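Local coordinates for Lmo0305 protein (PDB 3PJ0) that is of unknown function but belongs to the beta-eliminating lyase family of pyridoxal phosphate-dependent proteins, at residues I306-I318 with N347-L359. Numbering follows the deposited sequence. Where two conformers were deposited one is given.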
loop_
_atom_site.group_PDB
_atom_site.type_symbol
_atom_site.label_atom_id
_atom_site.label_comp_id
_atom_site.label_asym_id
_atom_site.label_seq_id
_atom_site.Cartn_x
_atom_site.Cartn_y
_atom_site.Cartn_z
ATOM N N ILE A 306 -23.274 -9.135 31.267
ATOM C CA ILE A 306 -24.633 -9.081 30.720
ATOM C C ILE A 306 -24.614 -9.357 29.205
ATOM O O ILE A 306 -25.348 -10.201 28.712
ATOM C CB ILE A 306 -25.290 -7.711 31.017
ATOM C CG1 ILE A 306 -25.555 -7.598 32.534
ATOM C CG2 ILE A 306 -26.577 -7.550 30.220
ATOM C CD1 ILE A 306 -26.021 -6.197 33.009
ATOM N N LEU A 307 -23.746 -8.680 28.482
ATOM C CA LEU A 307 -23.686 -8.859 27.037
ATOM C C LEU A 307 -23.289 -10.297 26.672
ATOM O O LEU A 307 -23.825 -10.870 25.738
ATOM C CB LEU A 307 -22.743 -7.844 26.391
ATOM C CG LEU A 307 -23.097 -6.349 26.470
ATOM C CD1 LEU A 307 -22.124 -5.543 25.603
ATOM C CD2 LEU A 307 -24.567 -6.047 26.058
ATOM N N THR A 308 -22.370 -10.895 27.429
ATOM C CA THR A 308 -21.980 -12.291 27.195
ATOM C C THR A 308 -23.165 -13.231 27.335
ATOM O O THR A 308 -23.391 -14.091 26.478
ATOM C CB THR A 308 -20.874 -12.718 28.193
ATOM O OG1 THR A 308 -19.726 -11.903 27.966
ATOM C CG2 THR A 308 -20.483 -14.193 28.039
ATOM N N LYS A 309 -23.939 -13.062 28.405
ATOM C CA LYS A 309 -25.076 -13.931 28.640
ATOM C C LYS A 309 -26.077 -13.777 27.506
ATOM O O LYS A 309 -26.596 -14.777 27.005
ATOM C CB LYS A 309 -25.746 -13.601 29.980
ATOM C CG LYS A 309 -27.064 -14.330 30.219
ATOM C CD LYS A 309 -27.645 -14.046 31.599
ATOM C CE LYS A 309 -28.996 -14.732 31.781
ATOM N NZ LYS A 309 -29.620 -14.374 33.079
ATOM N N ILE A 310 -26.311 -12.534 27.077
ATOM C CA ILE A 310 -27.308 -12.266 26.043
ATOM C C ILE A 310 -26.875 -12.811 24.689
ATOM O O ILE A 310 -27.692 -13.379 23.976
ATOM C CB ILE A 310 -27.626 -10.770 25.926
ATOM C CG1 ILE A 310 -28.323 -10.270 27.193
ATOM C CG2 ILE A 310 -28.542 -10.519 24.734
ATOM C CD1 ILE A 310 -28.569 -8.743 27.168
ATOM N N GLN A 311 -25.614 -12.597 24.328
ATOM C CA GLN A 311 -25.069 -13.106 23.066
ATOM C C GLN A 311 -25.147 -14.638 23.001
ATOM O O GLN A 311 -25.528 -15.223 21.982
ATOM C CB GLN A 311 -23.634 -12.616 22.878
ATOM C CG GLN A 311 -23.555 -11.078 22.621
ATOM C CD GLN A 311 -22.137 -10.510 22.569
ATOM O OE1 GLN A 311 -21.930 -9.425 22.034
ATOM N NE2 GLN A 311 -21.163 -11.233 23.130
ATOM N N ASP A 312 -24.804 -15.285 24.102
ATOM C CA ASP A 312 -24.837 -16.753 24.165
ATOM C C ASP A 312 -26.254 -17.327 24.024
ATOM O O ASP A 312 -26.444 -18.365 23.389
ATOM C CB ASP A 312 -24.220 -17.249 25.484
ATOM C CG ASP A 312 -22.730 -16.967 25.603
ATOM O OD1 ASP A 312 -22.083 -16.451 24.675
ATOM O OD2 ASP A 312 -22.183 -17.276 26.669
ATOM N N GLU A 313 -27.233 -16.632 24.601
ATOM C CA GLU A 313 -28.634 -17.071 24.608
ATOM C C GLU A 313 -29.454 -16.689 23.355
ATOM O O GLU A 313 -30.500 -17.296 23.105
ATOM C CB GLU A 313 -29.317 -16.568 25.892
ATOM C CG GLU A 313 -28.749 -17.253 27.157
ATOM C CD GLU A 313 -29.224 -16.667 28.483
ATOM O OE1 GLU A 313 -29.983 -15.671 28.497
ATOM O OE2 GLU A 313 -28.819 -17.212 29.535
ATOM N N THR A 314 -29.009 -15.681 22.603
ATOM C CA THR A 314 -29.682 -15.246 21.356
ATOM C C THR A 314 -28.941 -15.455 20.027
ATOM O O THR A 314 -29.571 -15.422 18.966
ATOM C CB THR A 314 -30.024 -13.744 21.427
ATOM O OG1 THR A 314 -28.822 -12.950 21.323
ATOM C CG2 THR A 314 -30.754 -13.428 22.727
ATOM N N GLY A 315 -27.624 -15.631 20.069
ATOM C CA GLY A 315 -26.822 -15.787 18.849
ATOM C C GLY A 315 -26.563 -14.471 18.130
ATOM O O GLY A 315 -26.073 -14.477 17.011
ATOM N N VAL A 316 -26.887 -13.341 18.769
ATOM C CA VAL A 316 -26.690 -12.027 18.186
ATOM C C VAL A 316 -25.524 -11.296 18.852
ATOM O O VAL A 316 -25.627 -10.909 20.000
ATOM C CB VAL A 316 -27.938 -11.101 18.348
ATOM C CG1 VAL A 316 -27.656 -9.740 17.738
ATOM C CG2 VAL A 316 -29.206 -11.723 17.738
ATOM N N GLY A 317 -24.440 -11.094 18.110
ATOM C CA GLY A 317 -23.283 -10.312 18.571
ATOM C C GLY A 317 -23.591 -8.826 18.754
ATOM O O GLY A 317 -23.947 -8.135 17.790
ATOM N N ILE A 318 -23.456 -8.337 19.988
ATOM C CA ILE A 318 -23.681 -6.927 20.306
ATOM C C ILE A 318 -22.362 -6.172 20.189
ATOM O O ILE A 318 -22.232 -5.231 19.397
ATOM C CB ILE A 318 -24.217 -6.762 21.736
ATOM C CG1 ILE A 318 -25.554 -7.481 21.878
ATOM C CG2 ILE A 318 -24.352 -5.273 22.072
ATOM C CD1 ILE A 318 -26.601 -6.960 20.981
ATOM N N ASN A 347 -34.848 -13.231 17.220
ATOM C CA ASN A 347 -33.576 -13.114 17.933
ATOM C C ASN A 347 -33.306 -11.659 18.325
ATOM O O ASN A 347 -32.891 -11.377 19.456
ATOM C CB ASN A 347 -32.424 -13.673 17.099
ATOM C CG ASN A 347 -32.650 -15.104 16.680
ATOM O OD1 ASN A 347 -33.598 -15.398 15.944
ATOM N ND2 ASN A 347 -31.761 -15.999 17.102
ATOM N N LEU A 348 -33.557 -10.750 17.379
ATOM C CA LEU A 348 -33.371 -9.308 17.586
ATOM C C LEU A 348 -34.269 -8.822 18.735
ATOM O O LEU A 348 -33.786 -8.185 19.655
ATOM C CB LEU A 348 -33.630 -8.553 16.266
ATOM C CG LEU A 348 -33.517 -7.025 16.218
ATOM C CD1 LEU A 348 -32.147 -6.542 16.706
ATOM C CD2 LEU A 348 -33.803 -6.520 14.789
ATOM N N GLU A 349 -35.564 -9.174 18.710
ATOM C CA GLU A 349 -36.496 -8.810 19.804
ATOM C C GLU A 349 -36.004 -9.336 21.137
ATOM O O GLU A 349 -36.068 -8.646 22.149
ATOM C CB GLU A 349 -37.907 -9.395 19.594
ATOM C CG GLU A 349 -38.687 -8.807 18.436
ATOM C CD GLU A 349 -38.904 -7.298 18.562
ATOM O OE1 GLU A 349 -38.897 -6.771 19.707
ATOM O OE2 GLU A 349 -39.081 -6.643 17.501
ATOM N N LEU A 350 -35.488 -10.561 21.121
ATOM C CA LEU A 350 -35.056 -11.218 22.349
ATOM C C LEU A 350 -33.870 -10.515 23.006
ATOM O O LEU A 350 -33.818 -10.407 24.242
ATOM C CB LEU A 350 -34.747 -12.683 22.079
ATOM C CG LEU A 350 -34.473 -13.604 23.264
ATOM C CD1 LEU A 350 -35.619 -13.618 24.288
ATOM C CD2 LEU A 350 -34.219 -15.008 22.721
ATOM N N VAL A 351 -32.941 -10.032 22.174
ATOM C CA VAL A 351 -31.772 -9.294 22.641
ATOM C C VAL A 351 -32.178 -8.144 23.554
ATOM O O VAL A 351 -31.633 -7.985 24.638
ATOM C CB VAL A 351 -30.963 -8.701 21.455
ATOM C CG1 VAL A 351 -30.073 -7.540 21.928
ATOM C CG2 VAL A 351 -30.177 -9.800 20.750
ATOM N N PHE A 352 -33.153 -7.359 23.105
ATOM C CA PHE A 352 -33.612 -6.202 23.853
ATOM C C PHE A 352 -34.546 -6.537 25.002
ATOM O O PHE A 352 -34.484 -5.889 26.037
ATOM C CB PHE A 352 -34.169 -5.156 22.895
ATOM C CG PHE A 352 -33.105 -4.574 22.021
ATOM C CD1 PHE A 352 -32.280 -3.559 22.505
ATOM C CD2 PHE A 352 -32.854 -5.084 20.759
ATOM C CE1 PHE A 352 -31.263 -3.044 21.726
ATOM C CE2 PHE A 352 -31.832 -4.568 19.986
ATOM C CZ PHE A 352 -31.041 -3.537 20.474
ATOM N N ARG A 353 -35.390 -7.552 24.839
ATOM C CA ARG A 353 -36.199 -8.019 25.957
ATOM C C ARG A 353 -35.224 -8.415 27.077
ATOM O O ARG A 353 -35.407 -7.997 28.224
ATOM C CB ARG A 353 -37.085 -9.194 25.537
ATOM N N CYS A 354 -34.164 -9.160 26.737
ATOM C CA CYS A 354 -33.146 -9.593 27.723
ATOM C C CYS A 354 -32.336 -8.431 28.290
ATOM O O CYS A 354 -32.025 -8.398 29.483
ATOM C CB CYS A 354 -32.170 -10.612 27.124
ATOM S SG CYS A 354 -32.859 -12.241 26.785
ATOM N N LEU A 355 -32.000 -7.471 27.435
ATOM C CA LEU A 355 -31.242 -6.304 27.871
ATOM C C LEU A 355 -32.044 -5.527 28.910
ATOM O O LEU A 355 -31.512 -5.156 29.953
ATOM C CB LEU A 355 -30.884 -5.410 26.678
ATOM C CG LEU A 355 -29.759 -4.397 26.905
ATOM C CD1 LEU A 355 -28.497 -5.105 27.376
ATOM C CD2 LEU A 355 -29.485 -3.596 25.618
ATOM N N GLU A 356 -33.330 -5.327 28.631
ATOM C CA GLU A 356 -34.249 -4.624 29.535
ATOM C C GLU A 356 -34.402 -5.379 30.873
ATOM O O GLU A 356 -34.516 -4.756 31.930
ATOM C CB GLU A 356 -35.612 -4.421 28.838
ATOM C CG GLU A 356 -35.528 -3.535 27.545
ATOM C CD GLU A 356 -36.755 -3.638 26.598
ATOM O OE1 GLU A 356 -37.825 -4.127 27.023
ATOM O OE2 GLU A 356 -36.649 -3.200 25.424
ATOM N N LYS A 357 -34.362 -6.715 30.817
ATOM C CA LYS A 357 -34.495 -7.578 32.010
ATOM C C LYS A 357 -33.249 -7.604 32.899
ATOM O O LYS A 357 -33.372 -7.675 34.128
ATOM C CB LYS A 357 -34.822 -9.017 31.585
ATOM C CG LYS A 357 -34.914 -10.033 32.724
ATOM N N GLU A 358 -32.060 -7.544 32.286
ATOM C CA GLU A 358 -30.789 -7.639 33.035
ATOM C C GLU A 358 -30.305 -6.336 33.684
ATOM O O GLU A 358 -29.514 -6.381 34.622
ATOM C CB GLU A 358 -29.673 -8.233 32.160
ATOM C CG GLU A 358 -29.908 -9.681 31.713
ATOM C CD GLU A 358 -29.965 -10.679 32.877
ATOM O OE1 GLU A 358 -29.269 -10.479 33.902
ATOM O OE2 GLU A 358 -30.708 -11.676 32.753
ATOM N N LEU A 359 -30.748 -5.188 33.181
ATOM C CA LEU A 359 -30.372 -3.899 33.776
ATOM C C LEU A 359 -31.613 -3.082 34.146
ATOM O O LEU A 359 -32.520 -3.629 34.794
ATOM C CB LEU A 359 -29.396 -3.128 32.874
ATOM C CG LEU A 359 -29.624 -3.126 31.368
ATOM C CD1 LEU A 359 -30.855 -2.319 31.006
ATOM C CD2 LEU A 359 -28.406 -2.576 30.671
ATOM O OXT LEU A 359 -31.737 -1.891 33.838
#
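T314, whose methyl and hydroxyl both touch helix 345-358, has a hydroxyl engaged twice within its own segment: OG1 donates to I310 O at 2.9 Å and accepts from V316 N in an ST turn. I310 O is itself gripped by two donors, since T314 N approaches the opposite face of its carbonyl plane from OG1. With chi1 at 72°, OG1 sits between the backbone N and the carbonyl carbon, where it can serve both bonds, while CG2 is turned onto CG and CD2 of L350. The T314 backbone makes the polar link across: N347 ND2 donates to T314 O at 2.9 Å, almost straight at 172°, with the acceptor nearly in the amide plane of N347. The bond thus ties the C-terminal end of helix 300-314 to the neighbouring helix, just before G315 turns the chain into strand 316-317.

V351 is met by T314 at this helix end and by residues beyond it: its CG2 lies 3.5 Å from both V316 CB and T314 OG1, whereas CG1 meets CD1 of I318, in one of its two conformers, tip to tip. Between the helices, roughly antiparallel with axes 9.8 Å apart, I310 crosses L355 at about a right angle, CD1 to CD1 at 3.6 Å, and its CG1 rests on C354 CB. I306 lays CG2 against E358 CB. In one of two conformers, extended K309 brings NZ to E358 OE2 from above the carboxylate plane at 2.9 Å, a salt bridge perhaps made only part-time.

Helices 260-275 and 2-11 add F274 against L355 and L6 against L307 in this peripheral, C-terminal part of the chain. The chemistry is therefore graded: an aliphatic seam, buried at I310, V351 and L355, runs between a directional amide bond and a more solvent-accessible ion pair, which water probably weakens.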